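Long-range contacts in charybdin (Charybdis maritima, PDB 2B7U), which belongs to the ribosome-inactivating protein family of plants and has a mixed alpha/beta fold: residues Lys90-Arg96 / Glu109-Pro115; Leu120-Gln126 / Thr151-Arg156. One frame throughout, in Å; residues are numbered along the deposited sequence.

Two neighbouring contacts illustrate how the edge of a mixed sheet is joined to the helices packed against it. Contact 1 adds the short outermost strand to the sheet, and contact 2 packs the helix that follows, 117-124, against the start of helix 151-170. Their centres lie about 13 Å apart, on the same side of the chain's centre, and along the sequence the first closes before the second opens. Phe113 is the main bridge: its CE1 lies 3.5 Å from Leu120 CD2 and its CD2 3.6 Å from Ala123 CB. Nearby, Leu111 CD2 meets Arg154 NH1 at 3.7 Å, and Pro115 O lies 3.4 Å from Leu120 CD1.

Contact 1. Residues Lys90-Arg96 / Glu109-Pro115; sequences KWLELER and ELLEFGP
Parallel pairing at a sheet edge can be specified from a few bonds. Leu92 stands beside Glu109 (CA-CA 4.9 Å) and Glu93 beside Leu110 (CA-CA 4.8 Å), all in extended conformation. Glu109 N donates to Trp91 O at 3.0 Å and Glu109 O accepts from Glu93 N at 2.9 Å, while Leu111 N donates to Glu93 O at 2.8 Å. Glu109 has the most surface covered; its side chain, chi1 t, shares a face with Leu92 and reaches a salt bridge from its OE1 to Lys90 NZ at 2.7 Å, although the modelled position of NZ is less certain. Past the strands, the 109-115 segment turns at Glu112 (phi/psi -87/22) and returns to its neighbour, so that Glu95 N donates to Phe113 O at 2.9 Å. Glu95, chi1 m, sends its carboxylate along this turn; a water donates to Glu95 OE1 at 2.6 Å and, weakly, to Glu112 O at 3.3 Å. Leu111, chi1 m and chi2 t, supplies the apolar link: its CD1 lies 3.7 Å from Leu94 CD1 and its CD2 3.9 Å from Leu92 CD1. Leu94 CD2 also touches Pro115 CB at 3.9 Å. Strand 91-93 pairs on its other side with antiparallel strand 80-84, so 109-110 forms one edge, added in parallel, of the mixed sheet of the ribosome-inactivating protein fold.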
loop_
_atom_site.group_PDB
_atom_site.type_symbol
_atom_site.label_atom_id
_atom_site.label_comp_id
_atom_site.label_asym_id
_atom_site.label_seq_id
_atom_site.Cartn_x
_atom_site.Cartn_y
_atom_site.Cartn_z
ATOM N N LYS A 90 -4.337 15.096 -16.421
ATOM C CA LYS A 90 -5.271 15.499 -15.377
ATOM C C LYS A 90 -5.056 14.610 -14.159
ATOM O O LYS A 90 -4.986 13.400 -14.303
ATOM C CB LYS A 90 -6.703 15.346 -15.863
ATOM C CG LYS A 90 -7.776 15.527 -14.816
ATOM C CD LYS A 90 -9.138 15.249 -15.409
ATOM C CE LYS A 90 -10.257 15.694 -14.512
ATOM N NZ LYS A 90 -10.705 14.598 -13.638
ATOM N N TRP A 91 -4.941 15.232 -12.985
ATOM C CA TRP A 91 -4.838 14.528 -11.706
ATOM C C TRP A 91 -6.198 14.354 -11.058
ATOM O O TRP A 91 -6.989 15.303 -11.000
ATOM C CB TRP A 91 -3.928 15.292 -10.747
ATOM C CG TRP A 91 -2.503 15.083 -11.053
ATOM C CD1 TRP A 91 -1.692 15.896 -11.778
ATOM C CD2 TRP A 91 -1.691 13.973 -10.639
ATOM N NE1 TRP A 91 -0.428 15.368 -11.841
ATOM C CE2 TRP A 91 -0.396 14.185 -11.157
ATOM C CE3 TRP A 91 -1.928 12.822 -9.883
ATOM C CZ2 TRP A 91 0.664 13.282 -10.927
ATOM C CZ3 TRP A 91 -0.884 11.926 -9.678
ATOM C CH2 TRP A 91 0.395 12.159 -10.204
ATOM N N LEU A 92 -6.460 13.130 -10.613
ATOM C CA LEU A 92 -7.629 12.786 -9.820
ATOM C C LEU A 92 -7.138 12.471 -8.428
ATOM O O LEU A 92 -6.123 11.803 -8.281
ATOM C CB LEU A 92 -8.313 11.541 -10.366
ATOM C CG LEU A 92 -9.097 11.614 -11.674
ATOM C CD1 LEU A 92 -10.175 12.668 -11.554
ATOM C CD2 LEU A 92 -8.189 11.850 -12.850
ATOM N N GLU A 93 -7.874 12.917 -7.415
ATOM C CA GLU A 93 -7.469 12.751 -6.038
ATOM C C GLU A 93 -8.576 12.115 -5.199
ATOM O O GLU A 93 -9.737 12.522 -5.288
ATOM C CB GLU A 93 -7.075 14.133 -5.471
ATOM C CG GLU A 93 -6.725 14.133 -4.016
ATOM C CD GLU A 93 -6.149 15.442 -3.518
ATOM O OE1 GLU A 93 -6.100 15.592 -2.268
ATOM O OE2 GLU A 93 -5.748 16.297 -4.339
ATOM N N LEU A 94 -8.200 11.149 -4.366
ATOM C CA LEU A 94 -9.126 10.439 -3.494
ATOM C C LEU A 94 -9.444 11.298 -2.282
ATOM O O LEU A 94 -8.594 12.021 -1.778
ATOM C CB LEU A 94 -8.533 9.095 -3.046
ATOM C CG LEU A 94 -8.517 8.024 -4.150
ATOM C CD1 LEU A 94 -7.366 8.203 -5.123
ATOM C CD2 LEU A 94 -8.441 6.610 -3.552
ATOM N N GLU A 95 -10.686 11.232 -1.837
ATOM C CA GLU A 95 -11.126 11.951 -0.646
ATOM C C GLU A 95 -10.360 11.532 0.606
ATOM O O GLU A 95 -9.785 10.470 0.632
ATOM C CB GLU A 95 -12.623 11.691 -0.423
ATOM C CG GLU A 95 -13.532 12.346 -1.447
ATOM C CD GLU A 95 -14.960 11.809 -1.388
ATOM O OE1 GLU A 95 -15.870 12.432 -1.973
ATOM O OE2 GLU A 95 -15.178 10.751 -0.776
ATOM N N ARG A 96 -10.442 12.380 1.639
ATOM C CA ARG A 96 -9.817 12.249 2.985
ATOM C C ARG A 96 -8.815 13.392 3.130
ATOM O O ARG A 96 -9.240 14.527 3.283
ATOM C CB ARG A 96 -9.200 10.882 3.254
ATOM C CG ARG A 96 -10.205 9.732 3.189
ATOM C CD ARG A 96 -11.122 9.642 4.388
ATOM N NE ARG A 96 -10.832 8.429 5.140
ATOM C CZ ARG A 96 -10.986 7.191 4.667
ATOM N NH1 ARG A 96 -11.402 6.971 3.427
ATOM N NH2 ARG A 96 -10.685 6.160 5.444
ATOM N N GLU A 109 -8.868 17.021 -9.500
ATOM C CA GLU A 109 -10.308 16.860 -9.403
ATOM C C GLU A 109 -10.559 15.768 -8.366
ATOM O O GLU A 109 -9.950 14.722 -8.442
ATOM C CB GLU A 109 -10.839 16.455 -10.780
ATOM C CG GLU A 109 -12.294 16.016 -10.832
ATOM C CD GLU A 109 -12.807 15.952 -12.257
ATOM O OE1 GLU A 109 -13.212 14.860 -12.706
ATOM O OE2 GLU A 109 -12.767 16.989 -12.955
ATOM N N LEU A 110 -11.395 16.025 -7.369
ATOM C CA LEU A 110 -11.666 15.038 -6.354
ATOM C C LEU A 110 -12.599 13.971 -6.869
ATOM O O LEU A 110 -13.644 14.277 -7.469
ATOM C CB LEU A 110 -12.279 15.670 -5.107
ATOM C CG LEU A 110 -11.331 16.569 -4.328
ATOM C CD1 LEU A 110 -12.147 17.562 -3.481
ATOM C CD2 LEU A 110 -10.357 15.757 -3.496
ATOM N N LEU A 111 -12.231 12.731 -6.595
ATOM C CA LEU A 111 -13.051 11.551 -6.854
ATOM C C LEU A 111 -14.139 11.455 -5.788
ATOM O O LEU A 111 -14.053 12.093 -4.722
ATOM C CB LEU A 111 -12.184 10.292 -6.794
ATOM C CG LEU A 111 -11.080 10.245 -7.849
ATOM C CD1 LEU A 111 -10.018 9.218 -7.492
ATOM C CD2 LEU A 111 -11.697 9.945 -9.216
ATOM N N GLU A 112 -15.148 10.635 -6.067
ATOM C CA GLU A 112 -16.287 10.461 -5.167
ATOM C C GLU A 112 -16.035 9.393 -4.120
ATOM O O GLU A 112 -16.970 8.847 -3.544
ATOM C CB GLU A 112 -17.539 10.103 -5.978
ATOM C CG GLU A 112 -17.898 11.182 -6.982
ATOM C CD GLU A 112 -19.160 10.871 -7.779
ATOM O OE1 GLU A 112 -19.301 11.417 -8.904
ATOM O OE2 GLU A 112 -20.032 10.122 -7.268
ATOM N N PHE A 113 -14.773 9.089 -3.847
ATOM C CA PHE A 113 -14.427 8.080 -2.876
ATOM C C PHE A 113 -13.053 8.317 -2.293
ATOM O O PHE A 113 -12.237 9.015 -2.881
ATOM C CB PHE A 113 -14.520 6.667 -3.499
ATOM C CG PHE A 113 -13.763 6.503 -4.811
ATOM C CD1 PHE A 113 -12.438 6.107 -4.820
ATOM C CD2 PHE A 113 -14.391 6.744 -6.023
ATOM C CE1 PHE A 113 -11.747 5.943 -6.042
ATOM C CE2 PHE A 113 -13.712 6.600 -7.243
ATOM C CZ PHE A 113 -12.391 6.191 -7.243
ATOM N N GLY A 114 -12.859 7.772 -1.105
ATOM C CA GLY A 114 -11.577 7.753 -0.427
ATOM C C GLY A 114 -10.856 6.452 -0.685
ATOM O O GLY A 114 -11.369 5.598 -1.389
ATOM N N PRO A 115 -9.640 6.302 -0.121
ATOM C CA PRO A 115 -8.772 5.150 -0.299
ATOM C C PRO A 115 -9.124 3.903 0.519
ATOM O O PRO A 115 -8.518 2.838 0.315
ATOM C CB PRO A 115 -7.403 5.704 0.123
ATOM C CG PRO A 115 -7.709 6.705 1.155
ATOM C CD PRO A 115 -8.997 7.338 0.715
HETATM O O HOH W 1 -18.154 11.213 -1.596
#

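Contact 2. Residues Leu120-Gln126 / Thr151-Arg156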
loop_
_atom_site.group_PDB
_atom_site.type_symbol
_atom_site.label_atom_id
_atom_site.label_comp_id
_atom_site.label_asym_id
_atom_site.label_seq_id
_atom_site.Cartn_x
_atom_site.Cartn_y
_atom_site.Cartn_z
ATOM N N LEU A 120 -13.741 2.111 -1.697
ATOM C CA LEU A 120 -13.351 1.684 -3.049
ATOM C C LEU A 120 -14.231 0.568 -3.555
ATOM O O LEU A 120 -14.623 0.585 -4.711
ATOM C CB LEU A 120 -11.893 1.219 -3.086
ATOM C CG LEU A 120 -10.814 2.301 -3.100
ATOM C CD1 LEU A 120 -9.477 1.628 -2.762
ATOM C CD2 LEU A 120 -10.727 3.075 -4.407
ATOM N N ALA A 121 -14.516 -0.416 -2.700
ATOM C CA ALA A 121 -15.395 -1.523 -3.091
ATOM C C ALA A 121 -16.798 -1.037 -3.454
ATOM O O ALA A 121 -17.383 -1.515 -4.408
ATOM C CB ALA A 121 -15.466 -2.566 -1.960
ATOM N N ALA A 122 -17.328 -0.087 -2.691
ATOM C CA ALA A 122 -18.647 0.481 -3.010
ATOM C C ALA A 122 -18.637 1.205 -4.345
ATOM O O ALA A 122 -19.561 1.060 -5.122
ATOM C CB ALA A 122 -19.097 1.415 -1.916
ATOM N N ALA A 123 -17.592 1.998 -4.591
ATOM C CA ALA A 123 -17.454 2.705 -5.871
ATOM C C ALA A 123 -17.239 1.718 -7.013
ATOM O O ALA A 123 -17.775 1.884 -8.104
ATOM C CB ALA A 123 -16.312 3.713 -5.812
ATOM N N ALA A 124 -16.452 0.677 -6.752
ATOM C CA ALA A 124 -16.228 -0.373 -7.742
ATOM C C ALA A 124 -17.442 -1.276 -7.939
ATOM O O ALA A 124 -17.540 -1.992 -8.944
ATOM C CB ALA A 124 -15.029 -1.212 -7.344
ATOM N N GLN A 125 -18.380 -1.204 -7.001
ATOM C CA GLN A 125 -19.533 -2.102 -6.936
ATOM C C GLN A 125 -19.072 -3.560 -7.040
ATOM O O GLN A 125 -19.697 -4.381 -7.723
ATOM C CB GLN A 125 -20.578 -1.719 -7.986
ATOM C CG GLN A 125 -20.986 -0.253 -7.856
ATOM C CD GLN A 125 -21.989 0.203 -8.898
ATOM O OE1 GLN A 125 -22.449 -0.590 -9.722
ATOM N NE2 GLN A 125 -22.340 1.490 -8.854
ATOM N N GLN A 126 -17.971 -3.857 -6.348
ATOM C CA GLN A 126 -17.331 -5.168 -6.416
ATOM C C GLN A 126 -16.454 -5.344 -5.187
ATOM O O GLN A 126 -15.771 -4.406 -4.789
ATOM C CB GLN A 126 -16.475 -5.285 -7.677
ATOM C CG GLN A 126 -15.854 -6.675 -7.862
ATOM C CD GLN A 126 -15.338 -6.932 -9.271
ATOM O OE1 GLN A 126 -15.250 -6.026 -10.098
ATOM N NE2 GLN A 126 -14.996 -8.181 -9.550
ATOM N N THR A 151 -16.509 5.733 -12.973
ATOM C CA THR A 151 -16.204 5.535 -11.561
ATOM C C THR A 151 -15.868 4.102 -11.213
ATOM O O THR A 151 -14.893 3.861 -10.502
ATOM C CB THR A 151 -17.364 6.016 -10.674
ATOM O OG1 THR A 151 -17.521 7.424 -10.870
ATOM C CG2 THR A 151 -17.097 5.744 -9.202
ATOM N N ARG A 152 -16.686 3.147 -11.658
ATOM C CA ARG A 152 -16.424 1.712 -11.383
ATOM C C ARG A 152 -15.046 1.265 -11.868
ATOM O O ARG A 152 -14.306 0.615 -11.120
ATOM C CB ARG A 152 -17.450 0.798 -12.050
ATOM C CG ARG A 152 -18.786 0.698 -11.394
ATOM C CD ARG A 152 -19.352 -0.699 -11.654
ATOM N NE ARG A 152 -20.744 -0.678 -12.065
ATOM C CZ ARG A 152 -21.390 -1.728 -12.575
ATOM N NH1 ARG A 152 -20.764 -2.900 -12.742
ATOM N NH2 ARG A 152 -22.669 -1.613 -12.922
ATOM N N ASP A 153 -14.729 1.586 -13.131
ATOM C CA ASP A 153 -13.456 1.204 -13.748
ATOM C C ASP A 153 -12.296 1.805 -12.955
ATOM O O ASP A 153 -11.271 1.141 -12.715
ATOM C CB ASP A 153 -13.329 1.756 -15.169
ATOM C CG ASP A 153 -14.183 1.028 -16.209
ATOM O OD1 ASP A 153 -14.694 -0.063 -15.947
ATOM O OD2 ASP A 153 -14.307 1.576 -17.334
ATOM N N ARG A 154 -12.444 3.071 -12.559
ATOM C CA ARG A 154 -11.372 3.749 -11.826
ATOM C C ARG A 154 -11.158 3.103 -10.470
ATOM O O ARG A 154 -10.021 2.778 -10.092
ATOM C CB ARG A 154 -11.682 5.224 -11.629
ATOM C CG ARG A 154 -11.704 6.030 -12.917
ATOM C CD ARG A 154 -12.274 7.420 -12.645
ATOM N NE ARG A 154 -11.901 8.360 -13.705
ATOM C CZ ARG A 154 -12.129 9.670 -13.682
ATOM N NH1 ARG A 154 -12.836 10.237 -12.715
ATOM N NH2 ARG A 154 -11.645 10.430 -14.659
ATOM N N ALA A 155 -12.247 2.900 -9.744
ATOM C CA ALA A 155 -12.157 2.337 -8.393
ATOM C C ALA A 155 -11.618 0.901 -8.426
ATOM O O ALA A 155 -10.750 0.522 -7.616
ATOM C CB ALA A 155 -13.496 2.388 -7.717
ATOM N N ARG A 156 -12.081 0.094 -9.374
ATOM C CA ARG A 156 -11.613 -1.284 -9.456
ATOM C C ARG A 156 -10.119 -1.311 -9.724
ATOM O O ARG A 156 -9.349 -2.074 -9.128
ATOM C CB ARG A 156 -12.337 -2.056 -10.552
ATOM C CG ARG A 156 -11.969 -3.540 -10.570
ATOM C CD ARG A 156 -12.646 -4.263 -11.729
ATOM N NE ARG A 156 -12.636 -5.714 -11.546
ATOM C CZ ARG A 156 -11.565 -6.486 -11.712
ATOM N NH1 ARG A 156 -11.649 -7.809 -11.514
ATOM N NH2 ARG A 156 -10.411 -5.937 -12.077
#
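Small side chains let two helices approach closely, and this roughly antiparallel pair, in which helix 117-124 ends in a Schellman motif, is a compact example. The axes of helix segments 120-124 and 151-156 come within 7.8 Å, with 143° between their directions. At Thr151, the first contributor, CG2 rests 4.0 Å from Ala123 CB. Arg152 comes next and forms the nearest CA pair, its CA 4.2 Å from Ala124 CA; the same CA makes a CA-H...O contact of 3.6 Å with Ala123 O. Its side chain runs out past the helix end, with CD 3.5 Å from Ala124 O, and Gln125 OE1 lies over one face of its guanidinium. That glutamine has positive phi and is the C-prime residue of the Schellman motif, in which Gln126 N bonds to Ala121 O at 3.1 Å and Gln125 N, weakly, to Ala122 O at 3.2 Å. A turn of helix beyond Thr151, the CA-to-CB bond of Ala155 points toward the partner: its CB meets Ala123 CB at 3.6 Å and Ala124 CB at 3.9 Å, an alanine-on-alanine interface bordered by Leu120. Helix 151-170 thus covers the terminating end of helix 117-124. Arg156 completes the walk with an extended side chain, chi1 to chi3 all t, whose NE donates a hydrogen bond of 3.0 Å to Gln126 OE1, near the guanidinium plane.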